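Local coordinates for diaminopimelate decarboxylase (Aquifex aeolicus, PDB 2P3E), which probably catalyses the pyridoxal phosphate-dependent decarboxylation of meso-diaminopimelate to L-lysine, the last step of lysine biosynthesis by the diaminopimelate pathway, at residues B[179-191]-B[222-236]. Numbering follows the deposited sequence.
Sequences DIREAQKEYEYAS and VVSLYESLTQKGFDI
Helix 183-191 and the end of helix 214-231 (222-231) run side by side in roughly the same direction, at 37°, their axes 11.5 Å apart at closest approach. The two helices are neighbours on the outside of the TIM barrel that forms the pyridoxal-binding domain, and strand 196-202 lies between them in the sequence. CA of Gln184 lies 7.6 Å from CA of Leu229. Leu229 CD1 sits over the face of the Tyr187 ring, 3.7 Å from its centroid and 4° off the normal, a CH-pi contact. The Tyr187 hydroxyl is hydrogen-bonded to Gly200 O and Ile153 N of the barrel strands. Leu225 CD2 packs against Ile180 CG1 and Ala183 CB. With CG anti to the backbone N (chi1 -178°), Leu225 directs its branches at the facing helix. On the outer side, Gln184 lays CG against Leu229 CD2, and its NE2 gives Ser228 OG a weak, bent hydrogen bond. Cutting Gln184 back to an alanine is likely to leave Ser228 OG without this donor and Leu229 CD2 less covered. A Schellman motif at Gly233 ends the second helix. Beyond it, Phe234 points back to helix 183-191: CE1 lies 3.5 Å from Tyr187 O, and Glu188 OE2 meets the ring edge at CE2, 3.8 Å away.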
ATOM      1  N   ASP B 179      13.263 -18.385  19.854  1.00 28.81           N
ATOM      2  CA  ASP B 179      13.459 -18.274  21.292  1.00 29.38           C
ATOM      3  C   ASP B 179      14.933 -18.423  21.589  1.00 29.44           C
ATOM      4  O   ASP B 179      15.569 -19.402  21.189  1.00 28.83           O
ATOM      5  CB  ASP B 179      12.669 -19.378  22.016  1.00 29.99           C
ATOM      6  CG  ASP B 179      12.629 -19.192  23.530  1.00 31.88           C
ATOM      7  OD1 ASP B 179      13.386 -18.352  24.084  1.00 32.97           O
ATOM      8  OD2 ASP B 179      11.826 -19.903  24.173  0.30 31.89           O
ATOM      9  N   ILE B 180      15.481 -17.433  22.286  1.00 30.30           N
ATOM     10  CA  ILE B 180      16.903 -17.412  22.577  1.00 31.46           C
ATOM     11  C   ILE B 180      17.275 -18.651  23.375  1.00 31.75           C
ATOM     12  O   ILE B 180      18.405 -19.114  23.316  1.00 32.46           O
ATOM     13  CB  ILE B 180      17.362 -16.110  23.305  1.00 30.89           C
ATOM     14  CG1 ILE B 180      18.889 -16.002  23.244  1.00 30.51           C
ATOM     15  CG2 ILE B 180      16.834 -16.067  24.752  1.00 32.20           C
ATOM     16  CD1 ILE B 180      19.435 -14.652  23.595  1.00 30.92           C
ATOM     17  N   ARG B 181      16.290 -19.197  24.082  1.00 32.80           N
ATOM     18  CA  ARG B 181      16.473 -20.382  24.909  1.00 33.27           C
ATOM     19  C   ARG B 181      16.674 -21.644  24.061  1.00 33.40           C
ATOM     20  O   ARG B 181      17.057 -22.702  24.582  1.00 33.76           O
ATOM     21  CB  ARG B 181      15.285 -20.538  25.868  1.00 33.17           C
ATOM     22  CG  ARG B 181      15.079 -19.344  26.798  1.00 34.19           C
ATOM     23  CD  ARG B 181      13.778 -19.456  27.580  1.00 35.39           C
ATOM     24  CZ  ARG B 181      10.641 -18.499  27.057  0.80 39.47           C
ATOM     25  NH1 ARG B 181       9.864 -17.648  27.719  0.20 39.20           N
ATOM     26  NH2 ARG B 181      10.166 -19.121  25.981  0.80 39.09           N
ATOM     27  N   GLU B 182      16.423 -21.522  22.758  1.00 33.47           N
ATOM     28  CA  GLU B 182      16.555 -22.634  21.808  1.00 33.13           C
ATOM     29  C   GLU B 182      17.514 -22.309  20.653  1.00 33.36           C
ATOM     30  O   GLU B 182      17.668 -23.108  19.714  1.00 33.73           O
ATOM     31  CB  GLU B 182      15.178 -22.994  21.245  1.00 33.44           C
ATOM     32  CG  GLU B 182      14.235 -23.650  22.248  0.10 33.06           C
ATOM     33  N   ALA B 183      18.159 -21.141  20.722  1.00 32.49           N
ATOM     34  CA  ALA B 183      19.058 -20.687  19.656  1.00 31.60           C
ATOM     35  C   ALA B 183      20.355 -21.487  19.627  1.00 31.33           C
ATOM     36  O   ALA B 183      20.969 -21.658  18.567  1.00 30.92           O
ATOM     37  CB  ALA B 183      19.352 -19.205  19.804  1.00 31.39           C
ATOM     38  N   GLN B 184      20.767 -21.992  20.785  1.00 31.06           N
ATOM     39  CA  GLN B 184      22.026 -22.720  20.868  1.00 31.02           C
ATOM     40  C   GLN B 184      21.971 -24.022  20.065  1.00 30.45           C
ATOM     41  O   GLN B 184      22.974 -24.436  19.473  1.00 29.61           O
ATOM     42  CB  GLN B 184      22.408 -22.964  22.325  1.00 31.76           C
ATOM     43  CG  GLN B 184      23.911 -22.900  22.560  1.00 33.33           C
ATOM     44  CD  GLN B 184      24.273 -22.726  24.010  1.00 36.69           C
ATOM     45  OE1 GLN B 184      24.833 -23.631  24.624  1.00 38.71           O
ATOM     46  NE2 GLN B 184      23.952 -21.565  24.576  1.00 37.89           N
ATOM     47  N   LYS B 185      20.787 -24.642  20.038  1.00 30.08           N
ATOM     48  CA  LYS B 185      20.526 -25.829  19.213  1.00 30.33           C
ATOM     49  C   LYS B 185      20.666 -25.555  17.720  1.00 29.13           C
ATOM     50  O   LYS B 185      21.165 -26.400  16.973  1.00 28.88           O
ATOM     51  CB  LYS B 185      19.138 -26.414  19.510  1.00 30.68           C
ATOM     52  CG  LYS B 185      19.072 -27.233  20.806  1.00 31.75           C
ATOM     53  CD  LYS B 185      17.715 -27.917  20.958  1.00 34.29           C
ATOM     54  CE  LYS B 185      16.732 -27.070  21.781  1.00 37.76           C
ATOM     55  NZ  LYS B 185      15.425 -27.779  21.957  1.00 37.59           N
ATOM     56  N   GLU B 186      20.229 -24.374  17.284  1.00 27.86           N
ATOM     57  CA  GLU B 186      20.442 -23.971  15.902  1.00 27.27           C
ATOM     58  C   GLU B 186      21.900 -23.673  15.575  1.00 25.88           C
ATOM     59  O   GLU B 186      22.328 -23.917  14.456  1.00 26.04           O
ATOM     60  CB  GLU B 186      19.538 -22.787  15.513  1.00 27.67           C
ATOM     61  CG  GLU B 186      18.133 -23.229  15.109  1.00 30.16           C
ATOM     62  CD  GLU B 186      17.292 -22.095  14.573  1.00 33.21           C
ATOM     63  OE1 GLU B 186      17.729 -21.385  13.630  1.00 33.11           O
ATOM     64  OE2 GLU B 186      16.172 -21.915  15.101  1.00 36.38           O
ATOM     65  N   TYR B 187      22.647 -23.123  16.533  1.00 24.69           N
ATOM     66  CA  TYR B 187      24.077 -22.864  16.339  1.00 24.44           C
ATOM     67  C   TYR B 187      24.855 -24.180  16.220  1.00 24.87           C
ATOM     68  O   TYR B 187      25.753 -24.317  15.379  1.00 24.16           O
ATOM     69  CB  TYR B 187      24.643 -22.002  17.477  1.00 23.56           C
ATOM     70  CG  TYR B 187      24.436 -20.525  17.243  1.00 21.90           C
ATOM     71  CD1 TYR B 187      23.374 -19.845  17.840  1.00 20.00           C
ATOM     72  CD2 TYR B 187      25.287 -19.817  16.400  1.00 21.67           C
ATOM     73  CE1 TYR B 187      23.169 -18.487  17.608  1.00 20.56           C
ATOM     74  CE2 TYR B 187      25.096 -18.452  16.160  1.00 20.31           C
ATOM     75  CZ  TYR B 187      24.033 -17.802  16.757  1.00 19.90           C
ATOM     76  OH  TYR B 187      23.844 -16.462  16.518  1.00 19.39           O
ATOM     77  N   GLU B 188      24.477 -25.146  17.052  1.00 25.28           N
ATOM     78  CA  GLU B 188      25.047 -26.494  16.974  1.00 26.62           C
ATOM     79  C   GLU B 188      24.751 -27.159  15.632  1.00 26.50           C
ATOM     80  O   GLU B 188      25.642 -27.734  15.017  1.00 27.14           O
ATOM     81  CB  GLU B 188      24.564 -27.361  18.142  1.00 26.72           C
ATOM     82  CG  GLU B 188      25.184 -26.970  19.506  1.00 29.81           C
ATOM     83  CD  GLU B 188      26.704 -27.171  19.566  1.00 33.69           C
ATOM     84  OE1 GLU B 188      27.252 -27.879  18.680  1.00 33.55           O
ATOM     85  OE2 GLU B 188      27.352 -26.621  20.506  1.00 35.88           O
ATOM     86  N   TYR B 189      23.510 -27.035  15.173  1.00 27.00           N
ATOM     87  CA  TYR B 189      23.095 -27.553  13.883  1.00 27.54           C
ATOM     88  C   TYR B 189      23.878 -26.894  12.743  1.00 27.56           C
ATOM     89  O   TYR B 189      24.416 -27.585  11.862  1.00 27.39           O
ATOM     90  CB  TYR B 189      21.583 -27.378  13.688  1.00 28.07           C
ATOM     91  CG  TYR B 189      21.090 -27.947  12.372  1.00 30.40           C
ATOM     92  CD1 TYR B 189      20.794 -29.308  12.249  1.00 31.46           C
ATOM     93  CD2 TYR B 189      20.944 -27.130  11.238  1.00 30.63           C
ATOM     94  CE1 TYR B 189      20.358 -29.839  11.043  1.00 31.34           C
ATOM     95  CE2 TYR B 189      20.505 -27.648  10.032  1.00 31.01           C
ATOM     96  CZ  TYR B 189      20.224 -29.010   9.940  1.00 32.62           C
ATOM     97  OH  TYR B 189      19.796 -29.550   8.749  1.00 33.05           O
ATOM     98  N   ALA B 190      23.966 -25.562  12.781  1.00 26.74           N
ATOM     99  CA  ALA B 190      24.675 -24.803  11.758  1.00 26.09           C
ATOM    100  C   ALA B 190      26.180 -25.090  11.699  1.00 25.96           C
ATOM    101  O   ALA B 190      26.794 -24.947  10.645  1.00 25.43           O
ATOM    102  CB  ALA B 190      24.419 -23.293  11.940  1.00 25.53           C
ATOM    103  N   SER B 191      26.779 -25.480  12.826  1.00 26.16           N
ATOM    104  CA  SER B 191      28.219 -25.785  12.854  1.00 26.79           C
ATOM    105  C   SER B 191      28.578 -27.009  12.003  1.00 27.09           C
ATOM    106  O   SER B 191      29.743 -27.176  11.598  1.00 26.86           O
ATOM    107  CB  SER B 191      28.711 -26.002  14.291  1.00 26.60           C
ATOM    108  OG  SER B 191      28.284 -27.270  14.752  1.00 29.21           O
ATOM    109  N   VAL B 222      21.570 -11.590  24.907  1.00 19.76           N
ATOM    110  CA  VAL B 222      22.488 -11.794  23.790  1.00 19.76           C
ATOM    111  C   VAL B 222      23.937 -11.923  24.262  1.00 19.40           C
ATOM    112  O   VAL B 222      24.689 -12.764  23.746  1.00 18.83           O
ATOM    113  CB  VAL B 222      22.348 -10.687  22.714  1.00 19.81           C
ATOM    114  CG1 VAL B 222      23.520 -10.733  21.735  1.00 21.33           C
ATOM    115  CG2 VAL B 222      21.025 -10.868  21.957  1.00 21.05           C
ATOM    116  N   VAL B 223      24.311 -11.099  25.248  1.00 19.38           N
ATOM    117  CA  VAL B 223      25.667 -11.130  25.821  1.00 19.70           C
ATOM    118  C   VAL B 223      25.913 -12.485  26.495  1.00 19.45           C
ATOM    119  O   VAL B 223      26.977 -13.089  26.324  1.00 19.52           O
ATOM    120  CB  VAL B 223      25.904  -9.962  26.828  1.00 19.73           C
ATOM    121  CG1 VAL B 223      27.188 -10.192  27.674  1.00 19.47           C
ATOM    122  CG2 VAL B 223      26.001  -8.641  26.086  1.00 20.59           C
ATOM    123  N   SER B 224      24.928 -12.955  27.253  1.00 19.69           N
ATOM    124  CA  SER B 224      24.990 -14.302  27.845  1.00 20.12           C
ATOM    125  C   SER B 224      25.100 -15.409  26.795  1.00 19.60           C
ATOM    126  O   SER B 224      25.887 -16.346  26.971  1.00 18.47           O
ATOM    127  CB  SER B 224      23.786 -14.562  28.745  1.00 20.30           C
ATOM    128  OG  SER B 224      23.728 -13.534  29.733  1.00 24.47           O
ATOM    129  N   LEU B 225      24.308 -15.318  25.720  1.00 18.83           N
ATOM    130  CA  LEU B 225      24.439 -16.282  24.622  1.00 18.85           C
ATOM    131  C   LEU B 225      25.838 -16.217  24.008  1.00 18.99           C
ATOM    132  O   LEU B 225      26.438 -17.252  23.710  1.00 19.28           O
ATOM    133  CB  LEU B 225      23.382 -16.062  23.520  1.00 18.79           C
ATOM    134  CG  LEU B 225      23.407 -17.065  22.342  1.00 19.07           C
ATOM    135  CD1 LEU B 225      23.203 -18.526  22.794  1.00 18.02           C
ATOM    136  CD2 LEU B 225      22.342 -16.687  21.315  1.00 20.25           C
ATOM    137  N   TYR B 226      26.341 -15.005  23.811  1.00 19.27           N
ATOM    138  CA  TYR B 226      27.686 -14.801  23.271  1.00 20.11           C
ATOM    139  C   TYR B 226      28.731 -15.516  24.139  1.00 20.69           C
ATOM    140  O   TYR B 226      29.590 -16.231  23.624  1.00 20.51           O
ATOM    141  CB  TYR B 226      27.977 -13.308  23.188  1.00 19.93           C
ATOM    142  CG  TYR B 226      29.426 -12.929  22.983  1.00 20.40           C
ATOM    143  CD1 TYR B 226      29.973 -12.872  21.705  1.00 21.02           C
ATOM    144  CD2 TYR B 226      30.249 -12.604  24.072  1.00 21.99           C
ATOM    145  CE1 TYR B 226      31.291 -12.496  21.500  1.00 20.69           C
ATOM    146  CE2 TYR B 226      31.595 -12.248  23.875  1.00 21.04           C
ATOM    147  CZ  TYR B 226      32.086 -12.186  22.579  1.00 21.87           C
ATOM    148  OH  TYR B 226      33.379 -11.843  22.341  1.00 22.62           O
ATOM    149  N   GLU B 227      28.638 -15.318  25.452  1.00 21.19           N
ATOM    150  CA  GLU B 227      29.573 -15.944  26.388  1.00 22.77           C
ATOM    151  C   GLU B 227      29.513 -17.455  26.296  1.00 22.51           C
ATOM    152  O   GLU B 227      30.544 -18.107  26.234  1.00 22.69           O
ATOM    153  CB  GLU B 227      29.277 -15.510  27.818  1.00 22.99           C
ATOM    154  CG  GLU B 227      29.540 -14.046  28.036  1.00 27.94           C
ATOM    155  CD  GLU B 227      31.021 -13.727  28.182  0.70 32.47           C
ATOM    156  OE1 GLU B 227      31.782 -14.648  28.584  1.00 35.76           O
ATOM    157  OE2 GLU B 227      31.411 -12.562  27.907  1.00 32.52           O
ATOM    158  N   SER B 228      28.299 -17.993  26.281  1.00 22.58           N
ATOM    159  CA  SER B 228      28.082 -19.424  26.167  1.00 23.23           C
ATOM    160  C   SER B 228      28.620 -20.014  24.848  1.00 23.27           C
ATOM    161  O   SER B 228      29.279 -21.063  24.859  1.00 23.76           O
ATOM    162  CB  SER B 228      26.595 -19.715  26.337  1.00 23.39           C
ATOM    163  OG  SER B 228      26.363 -21.108  26.332  1.00 26.79           O
ATOM    164  N   LEU B 229      28.342 -19.359  23.719  1.00 22.35           N
ATOM    165  CA  LEU B 229      28.867 -19.807  22.419  1.00 22.07           C
ATOM    166  C   LEU B 229      30.392 -19.720  22.339  1.00 22.63           C
ATOM    167  O   LEU B 229      31.037 -20.615  21.786  1.00 22.65           O
ATOM    168  CB  LEU B 229      28.223 -19.019  21.263  1.00 21.97           C
ATOM    169  CG  LEU B 229      26.715 -19.231  21.061  1.00 21.35           C
ATOM    170  CD1 LEU B 229      26.172 -18.283  20.001  1.00 21.37           C
ATOM    171  CD2 LEU B 229      26.390 -20.697  20.718  1.00 21.41           C
ATOM    172  N   THR B 230      30.965 -18.640  22.882  1.00 23.00           N
ATOM    173  CA  THR B 230      32.426 -18.468  22.899  1.00 23.88           C
ATOM    174  C   THR B 230      33.111 -19.587  23.719  1.00 24.80           C
ATOM    175  O   THR B 230      34.144 -20.116  23.311  1.00 24.55           O
ATOM    176  CB  THR B 230      32.844 -17.074  23.399  1.00 23.68           C
ATOM    177  OG1 THR B 230      32.254 -16.064  22.564  1.00 23.56           O
ATOM    178  CG2 THR B 230      34.378 -16.905  23.349  1.00 24.90           C
ATOM    179  N   GLN B 231      32.509 -19.943  24.853  1.00 25.87           N
ATOM    180  CA  GLN B 231      32.989 -21.059  25.681  1.00 26.92           C
ATOM    181  C   GLN B 231      32.924 -22.393  24.922  1.00 27.16           C
ATOM    182  O   GLN B 231      33.840 -23.218  25.023  1.00 26.91           O
ATOM    183  CB  GLN B 231      32.192 -21.120  26.989  1.00 27.19           C
ATOM    184  CG  GLN B 231      32.666 -22.196  27.978  1.00 28.84           C
ATOM    185  NE2 GLN B 231      32.610 -24.757  30.455  0.10  2.00           N
ATOM    186  N   LYS B 232      31.858 -22.585  24.145  1.00 27.06           N
ATOM    187  CA  LYS B 232      31.682 -23.795  23.328  1.00 27.41           C
ATOM    188  C   LYS B 232      32.575 -23.853  22.086  1.00 26.89           C
ATOM    189  O   LYS B 232      32.568 -24.848  21.363  1.00 27.65           O
ATOM    190  CB  LYS B 232      30.207 -24.000  22.944  1.00 27.58           C
ATOM    191  CG  LYS B 232      29.315 -24.232  24.141  1.00 29.56           C
ATOM    192  CD  LYS B 232      27.964 -24.787  23.760  1.00 33.02           C
ATOM    193  CE  LYS B 232      27.181 -25.182  25.016  1.00 35.87           C
ATOM    194  NZ  LYS B 232      27.860 -26.254  25.828  1.00 38.43           N
ATOM    195  N   GLY B 233      33.351 -22.804  21.842  1.00 26.34           N
ATOM    196  CA  GLY B 233      34.283 -22.811  20.727  1.00 25.55           C
ATOM    197  C   GLY B 233      33.866 -22.061  19.461  1.00 25.35           C
ATOM    198  O   GLY B 233      34.586 -22.100  18.460  1.00 25.05           O
ATOM    199  N   PHE B 234      32.722 -21.375  19.492  1.00 24.09           N
ATOM    200  CA  PHE B 234      32.299 -20.563  18.342  1.00 23.71           C
ATOM    201  C   PHE B 234      33.071 -19.237  18.310  1.00 23.55           C
ATOM    202  O   PHE B 234      33.424 -18.692  19.361  1.00 23.90           O
ATOM    203  CB  PHE B 234      30.785 -20.273  18.372  1.00 23.25           C
ATOM    204  CG  PHE B 234      29.924 -21.496  18.223  1.00 23.57           C
ATOM    205  CD1 PHE B 234      29.448 -21.880  16.972  1.00 24.01           C
ATOM    206  CD2 PHE B 234      29.577 -22.259  19.331  1.00 22.81           C
ATOM    207  CE1 PHE B 234      28.640 -23.018  16.825  1.00 24.63           C
ATOM    208  CE2 PHE B 234      28.780 -23.394  19.195  1.00 23.64           C
ATOM    209  CZ  PHE B 234      28.302 -23.772  17.944  1.00 23.31           C
ATOM    210  N   ASP B 235      33.322 -18.728  17.106  1.00 22.81           N
ATOM    211  CA  ASP B 235      33.991 -17.455  16.924  1.00 23.08           C
ATOM    212  C   ASP B 235      32.952 -16.405  16.506  1.00 22.06           C
ATOM    213  O   ASP B 235      32.716 -16.186  15.319  1.00 21.82           O
ATOM    214  CB  ASP B 235      35.102 -17.568  15.869  1.00 23.82           C
ATOM    215  CG  ASP B 235      35.902 -16.269  15.704  1.00 26.00           C
ATOM    216  OD1 ASP B 235      35.793 -15.357  16.551  1.00 28.23           O
ATOM    217  OD2 ASP B 235      36.642 -16.157  14.704  1.00 30.51           O
ATOM    218  N   ILE B 236      32.351 -15.766  17.497  1.00 21.08           N
ATOM    219  CA  ILE B 236      31.327 -14.756  17.260  1.00 20.29           C
ATOM    220  C   ILE B 236      32.008 -13.406  17.083  1.00 19.66           C
ATOM    221  O   ILE B 236      32.403 -12.753  18.061  1.00 19.53           O
ATOM    222  CB  ILE B 236      30.239 -14.740  18.392  1.00 20.39           C
ATOM    223  CG1 ILE B 236      29.623 -16.131  18.626  1.00 20.04           C
ATOM    224  CG2 ILE B 236      29.129 -13.712  18.102  1.00 20.37           C
ATOM    225  CD1 ILE B 236      29.010 -16.834  17.379  1.00 21.30           C
TER